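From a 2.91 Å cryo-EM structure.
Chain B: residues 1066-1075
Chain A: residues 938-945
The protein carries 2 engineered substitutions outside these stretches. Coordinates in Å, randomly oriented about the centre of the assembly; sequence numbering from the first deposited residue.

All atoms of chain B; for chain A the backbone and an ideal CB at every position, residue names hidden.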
ATOM      1  N   SER B1066      -4.120 -11.933  -1.011  1.00 81.28           N
ATOM      2  CA  SER B1066      -3.416 -13.130  -0.584  1.00 81.28           C
ATOM      3  C   SER B1066      -2.547 -13.661  -1.711  1.00 81.28           C
ATOM      4  O   SER B1066      -2.889 -13.558  -2.891  1.00 81.28           O
ATOM      5  CB  SER B1066      -4.386 -14.224  -0.130  1.00 81.28           C
ATOM      6  OG  SER B1066      -5.330 -14.520  -1.142  1.00 81.28           O
ATOM      7  N   CYS B1067      -1.412 -14.236  -1.320  1.00 82.57           N
ATOM      8  CA  CYS B1067      -0.513 -14.922  -2.239  1.00 82.57           C
ATOM      9  C   CYS B1067      -0.052 -16.206  -1.572  1.00 82.57           C
ATOM     10  O   CYS B1067       0.682 -16.159  -0.581  1.00 82.57           O
ATOM     11  CB  CYS B1067       0.688 -14.051  -2.608  1.00 82.57           C
ATOM     12  SG  CYS B1067       1.808 -14.846  -3.765  1.00 82.57           S
ATOM     13  N   LEU B1068      -0.480 -17.346  -2.115  1.00 84.17           N
ATOM     14  CA  LEU B1068      -0.193 -18.624  -1.473  1.00 84.17           C
ATOM     15  C   LEU B1068       1.299 -18.931  -1.457  1.00 84.17           C
ATOM     16  O   LEU B1068       1.820 -19.402  -0.439  1.00 84.17           O
ATOM     17  CB  LEU B1068      -0.955 -19.743  -2.180  1.00 84.17           C
ATOM     18  CG  LEU B1068      -2.450 -19.486  -2.384  1.00 84.17           C
ATOM     19  CD1 LEU B1068      -3.135 -20.718  -2.951  1.00 84.17           C
ATOM     20  CD2 LEU B1068      -3.111 -19.055  -1.086  1.00 84.17           C
ATOM     21  N   SER B1069       1.999 -18.677  -2.559  1.00 88.69           N
ATOM     22  CA  SER B1069       3.419 -18.983  -2.651  1.00 88.69           C
ATOM     23  C   SER B1069       4.129 -17.858  -3.385  1.00 88.69           C
ATOM     24  O   SER B1069       3.561 -17.246  -4.294  1.00 88.69           O
ATOM     25  CB  SER B1069       3.655 -20.315  -3.372  1.00 88.69           C
ATOM     26  OG  SER B1069       5.040 -20.596  -3.480  1.00 88.69           O
ATOM     27  N   LYS B1070       5.386 -17.616  -3.010  1.00 88.93           N
ATOM     28  CA  LYS B1070       6.132 -16.501  -3.581  1.00 88.93           C
ATOM     29  C   LYS B1070       6.250 -16.607  -5.093  1.00 88.93           C
ATOM     30  O   LYS B1070       6.484 -15.594  -5.762  1.00 88.93           O
ATOM     31  CB  LYS B1070       7.525 -16.424  -2.947  1.00 88.93           C
ATOM     32  CG  LYS B1070       8.376 -17.685  -3.094  1.00 88.93           C
ATOM     33  CD  LYS B1070       9.179 -17.690  -4.388  1.00 88.93           C
ATOM     34  CE  LYS B1070      10.235 -18.783  -4.379  1.00 88.93           C
ATOM     35  NZ  LYS B1070       9.640 -20.140  -4.229  1.00 88.93           N
ATOM     36  N   GLU B1071       6.095 -17.810  -5.649  1.00 91.91           N
ATOM     37  CA  GLU B1071       6.122 -17.962  -7.099  1.00 91.91           C
ATOM     38  C   GLU B1071       4.974 -17.211  -7.760  1.00 91.91           C
ATOM     39  O   GLU B1071       5.163 -16.606  -8.821  1.00 91.91           O
ATOM     40  CB  GLU B1071       6.067 -19.444  -7.468  1.00 91.91           C
ATOM     41  CG  GLU B1071       4.801 -20.151  -7.003  1.00 91.91           C
ATOM     42  CD  GLU B1071       4.828 -21.640  -7.284  1.00 91.91           C
ATOM     43  OE1 GLU B1071       5.884 -22.147  -7.715  1.00 91.91           O
ATOM     44  OE2 GLU B1071       3.791 -22.304  -7.072  1.00 91.91           O
ATOM     45  N   GLY B1072       3.785 -17.234  -7.152  1.00 87.07           N
ATOM     46  CA  GLY B1072       2.626 -16.601  -7.742  1.00 87.07           C
ATOM     47  C   GLY B1072       2.520 -15.123  -7.409  1.00 87.07           C
ATOM     48  O   GLY B1072       3.231 -14.593  -6.559  1.00 87.07           O
ATOM     49  N   ASN B1073       1.605 -14.459  -8.110  1.00 85.34           N
ATOM     50  CA  ASN B1073       1.344 -13.049  -7.885  1.00 85.34           C
ATOM     51  C   ASN B1073       0.393 -12.861  -6.708  1.00 85.34           C
ATOM     52  O   ASN B1073      -0.226 -13.807  -6.213  1.00 85.34           O
ATOM     53  CB  ASN B1073       0.752 -12.404  -9.137  1.00 85.34           C
ATOM     54  CG  ASN B1073       1.721 -12.392 -10.300  1.00 85.34           C
ATOM     55  OD1 ASN B1073       1.808 -13.355 -11.062  1.00 85.34           O
ATOM     56  ND2 ASN B1073       2.454 -11.294 -10.446  1.00 85.34           N
ATOM     57  N   LEU B1074       0.282 -11.614  -6.262  1.00 80.02           N
ATOM     58  CA  LEU B1074      -0.620 -11.286  -5.165  1.00 80.02           C
ATOM     59  C   LEU B1074      -2.051 -11.235  -5.683  1.00 80.02           C
ATOM     60  O   LEU B1074      -2.348 -10.519  -6.644  1.00 80.02           O
ATOM     61  CB  LEU B1074      -0.222  -9.954  -4.538  1.00 80.02           C
ATOM     62  CG  LEU B1074      -0.802  -9.656  -3.153  1.00 80.02           C
ATOM     63  CD1 LEU B1074      -0.304 -10.653  -2.127  1.00 80.02           C
ATOM     64  CD2 LEU B1074      -0.454  -8.244  -2.723  1.00 80.02           C
ATOM     65  N   SER B1075      -2.934 -11.997  -5.049  1.00 79.48           N
ATOM     66  CA  SER B1075      -4.330 -12.099  -5.442  1.00 79.48           C
ATOM     67  C   SER B1075      -5.224 -11.569  -4.330  1.00 79.48           C
ATOM     68  O   SER B1075      -4.771 -11.258  -3.226  1.00 79.48           O
ATOM     69  CB  SER B1075      -4.694 -13.550  -5.772  1.00 79.48           C
ATOM     70  OG  SER B1075      -4.584 -14.372  -4.623  1.00 79.48           O
TER
ATOM     71  N   UNK A 938      16.047 -17.016  -3.703  1.00 83.80           N
ATOM     72  CA  UNK A 938      15.092 -16.486  -2.738  1.00 83.80           C
ATOM     73  C   UNK A 938      14.513 -15.203  -3.313  1.00 83.80           C
ATOM     74  O   UNK A 938      15.262 -14.290  -3.685  1.00 83.80           O
ATOM     75  CB  UNK A 938      15.746 -16.239  -1.377  1.00 83.80           C
ATOM     76  N   UNK A 939      13.187 -15.131  -3.378  1.00 86.34           N
ATOM     77  CA  UNK A 939      12.513 -13.931  -3.863  1.00 86.34           C
ATOM     78  C   UNK A 939      11.123 -13.874  -3.252  1.00 86.34           C
ATOM     79  O   UNK A 939      10.214 -14.567  -3.718  1.00 86.34           O
ATOM     80  CB  UNK A 939      12.440 -13.913  -5.391  1.00 86.34           C
ATOM     81  N   UNK A 940      10.957 -13.050  -2.224  1.00 84.49           N
ATOM     82  CA  UNK A 940       9.616 -12.698  -1.792  1.00 84.49           C
ATOM     83  C   UNK A 940       8.882 -12.059  -2.960  1.00 84.49           C
ATOM     84  O   UNK A 940       9.450 -11.251  -3.701  1.00 84.49           O
ATOM     85  CB  UNK A 940       9.651 -11.760  -0.584  1.00 84.49           C
ATOM     86  N   UNK A 941       7.614 -12.431  -3.138  1.00 82.61           N
ATOM     87  CA  UNK A 941       6.871 -11.912  -4.280  1.00 82.61           C
ATOM     88  C   UNK A 941       6.902 -10.392  -4.304  1.00 82.61           C
ATOM     89  O   UNK A 941       6.876  -9.786  -5.382  1.00 82.61           O
ATOM     90  CB  UNK A 941       5.424 -12.409  -4.248  1.00 82.61           C
ATOM     91  N   UNK A 942       6.976  -9.761  -3.132  1.00 83.13           N
ATOM     92  CA  UNK A 942       7.234  -8.328  -3.081  1.00 83.13           C
ATOM     93  C   UNK A 942       8.605  -8.005  -3.658  1.00 83.13           C
ATOM     94  O   UNK A 942       8.755  -7.059  -4.438  1.00 83.13           O
ATOM     95  CB  UNK A 942       7.131  -7.816  -1.643  1.00 83.13           C
ATOM     96  N   UNK A 943       9.619  -8.794  -3.296  1.00 83.45           N
ATOM     97  CA  UNK A 943      10.950  -8.579  -3.854  1.00 83.45           C
ATOM     98  C   UNK A 943      10.954  -8.809  -5.358  1.00 83.45           C
ATOM     99  O   UNK A 943      11.626  -8.085  -6.102  1.00 83.45           O
ATOM    100  CB  UNK A 943      11.969  -9.499  -3.178  1.00 83.45           C
ATOM    101  N   UNK A 944      10.230  -9.827  -5.825  1.00 84.36           N
ATOM    102  CA  UNK A 944      10.152 -10.076  -7.259  1.00 84.36           C
ATOM    103  C   UNK A 944       9.485  -8.912  -7.980  1.00 84.36           C
ATOM    104  O   UNK A 944       9.962  -8.464  -9.028  1.00 84.36           O
ATOM    105  CB  UNK A 944       9.390 -11.374  -7.535  1.00 84.36           C
ATOM    106  N   UNK A 945       8.379  -8.405  -7.431  1.00 84.01           N
ATOM    107  CA  UNK A 945       7.731  -7.235  -8.010  1.00 84.01           C
ATOM    108  C   UNK A 945       8.619  -6.004  -7.931  1.00 84.01           C
ATOM    109  O   UNK A 945       8.436  -5.063  -8.710  1.00 84.01           O
ATOM    110  CB  UNK A 945       6.401  -6.964  -7.305  1.00 84.01           C
TER

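Chain B presents a hairpin loop to chain A: a type I turn from Ser B1069 to Gly B1072, with the carbonyls of Lys B1070 and Gly B1072 facing chain A. The backbones come nearest at position 941, beside Lys B1070.

Position 938 is extended and its CB points away, so chain B sets little constraint there; the residue is Val A938.

Position 939 is also extended, with CB directed sideways and 5.1 Å from Lys B1070 CD. Many side chains would fit, and an acidic or polar one would be reasonable near a lysine. The residue is Glu A939, but its carboxylate makes no contact with the lysine amine. Instead the aliphatic part of the lysine packs on the backbone, with Lys B1070 CD 3.4 Å from Glu A939 O.

Position 940 has its CB turned away and directly precedes the helix. Ser, Thr, Asp or Asn would suit such an N-cap position, and the residue is Ser A940.

At position 941, in the first turn of the helix, CB points toward chain B, 3.7 Å from Lys B1070 O, 3.9 Å from Gly B1072 O and 4.4 Å from Cys B1067 SG. A space continues past the cysteine toward Leu B1074, so a long, flexible side chain such as Met, Lys or Arg could follow it. Arg A941 does so: its CD lies 3.6 Å from Cys B1067 SG, and Leu B1074 CB covers one face of the guanidinium, 3.5 Å from Arg A941 NE. The contact is one of packing, while NH1 and NH2 are hydrogen-bonded elsewhere in the structure.

Positions 942 and 943 lie out of reach on the helix, where chain B expresses no preference; they are Ala A942 and Thr A943.

Position 944 is one turn beyond 941 and again points toward chain B. Its CB is 5.4 Å from Lys B1070 O, and the turn carbonyls favour a long side chain with a donor, such as Lys or Arg. Arg A944 reaches them, donating a hydrogen bond from NH2 to Lys B1070 O (3.2 Å, 155°). Arg A944 NH2 is closer still to Gly B1072 O, at 2.7 Å, but the angle is too poor for a hydrogen bond. Glu B1071 O lies over one guanidinium face.

Position 945 points toward chain B, yet no atom of this stretch of chain B lies within 5.5 Å of its CB, so many residues would be accommodated. The side chain of His A945 comes no nearer than 5.7 Å, between His A945 CD2 and Asn B1073 ND2.

Chain A, residues 938-945: VESRATRH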
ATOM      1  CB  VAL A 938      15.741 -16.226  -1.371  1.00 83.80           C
ATOM      2  CG1 VAL A 938      14.752 -15.561  -0.435  1.00 83.80           C
ATOM      3  CG2 VAL A 938      16.250 -17.521  -0.771  1.00 83.80           C
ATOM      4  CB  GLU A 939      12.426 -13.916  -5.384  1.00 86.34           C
ATOM      5  CG  GLU A 939      13.546 -13.165  -6.056  1.00 86.34           C
ATOM      6  CD  GLU A 939      13.373 -13.093  -7.559  1.00 86.34           C
ATOM      7  OE1 GLU A 939      12.348 -13.600  -8.062  1.00 86.34           O
ATOM      8  OE2 GLU A 939      14.256 -12.530  -8.239  1.00 86.34           O
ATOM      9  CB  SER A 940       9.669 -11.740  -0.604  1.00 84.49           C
ATOM     10  OG  SER A 940       8.367 -11.343  -0.211  1.00 84.49           O
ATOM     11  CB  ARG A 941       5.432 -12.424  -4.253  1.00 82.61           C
ATOM     12  CG  ARG A 941       4.648 -12.027  -3.016  1.00 82.61           C
ATOM     13  CD  ARG A 941       3.254 -11.556  -3.376  1.00 82.61           C
ATOM     14  NE  ARG A 941       3.275 -10.445  -4.320  1.00 82.61           N
ATOM     15  CZ  ARG A 941       3.450  -9.177  -3.978  1.00 82.61           C
ATOM     16  NH1 ARG A 941       3.644  -8.821  -2.720  1.00 82.61           N
ATOM     17  NH2 ARG A 941       3.432  -8.242  -4.924  1.00 82.61           N
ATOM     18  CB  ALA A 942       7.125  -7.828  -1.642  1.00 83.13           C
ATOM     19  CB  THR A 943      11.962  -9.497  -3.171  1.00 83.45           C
ATOM     20  OG1 THR A 943      12.064  -9.155  -1.783  1.00 83.45           O
ATOM     21  CG2 THR A 943      13.323  -9.356  -3.822  1.00 83.45           C
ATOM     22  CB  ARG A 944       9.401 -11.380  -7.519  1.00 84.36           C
ATOM     23  CG  ARG A 944       9.212 -11.707  -8.985  1.00 84.36           C
ATOM     24  CD  ARG A 944       8.719 -13.130  -9.168  1.00 84.36           C
ATOM     25  NE  ARG A 944       7.573 -13.425  -8.316  1.00 84.36           N
ATOM     26  CZ  ARG A 944       6.325 -13.066  -8.586  1.00 84.36           C
ATOM     27  NH1 ARG A 944       6.025 -12.378  -9.676  1.00 84.36           N
ATOM     28  NH2 ARG A 944       5.355 -13.405  -7.743  1.00 84.36           N
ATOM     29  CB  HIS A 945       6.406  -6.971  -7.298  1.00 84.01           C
ATOM     30  CG  HIS A 945       5.512  -6.011  -8.017  1.00 84.01           C
ATOM     31  ND1 HIS A 945       5.766  -4.658  -8.078  1.00 84.01           N
ATOM     32  CD2 HIS A 945       4.360  -6.208  -8.701  1.00 84.01           C
ATOM     33  CE1 HIS A 945       4.813  -4.064  -8.772  1.00 84.01           C
ATOM     34  NE2 HIS A 945       3.947  -4.982  -9.162  1.00 84.01           N
TER
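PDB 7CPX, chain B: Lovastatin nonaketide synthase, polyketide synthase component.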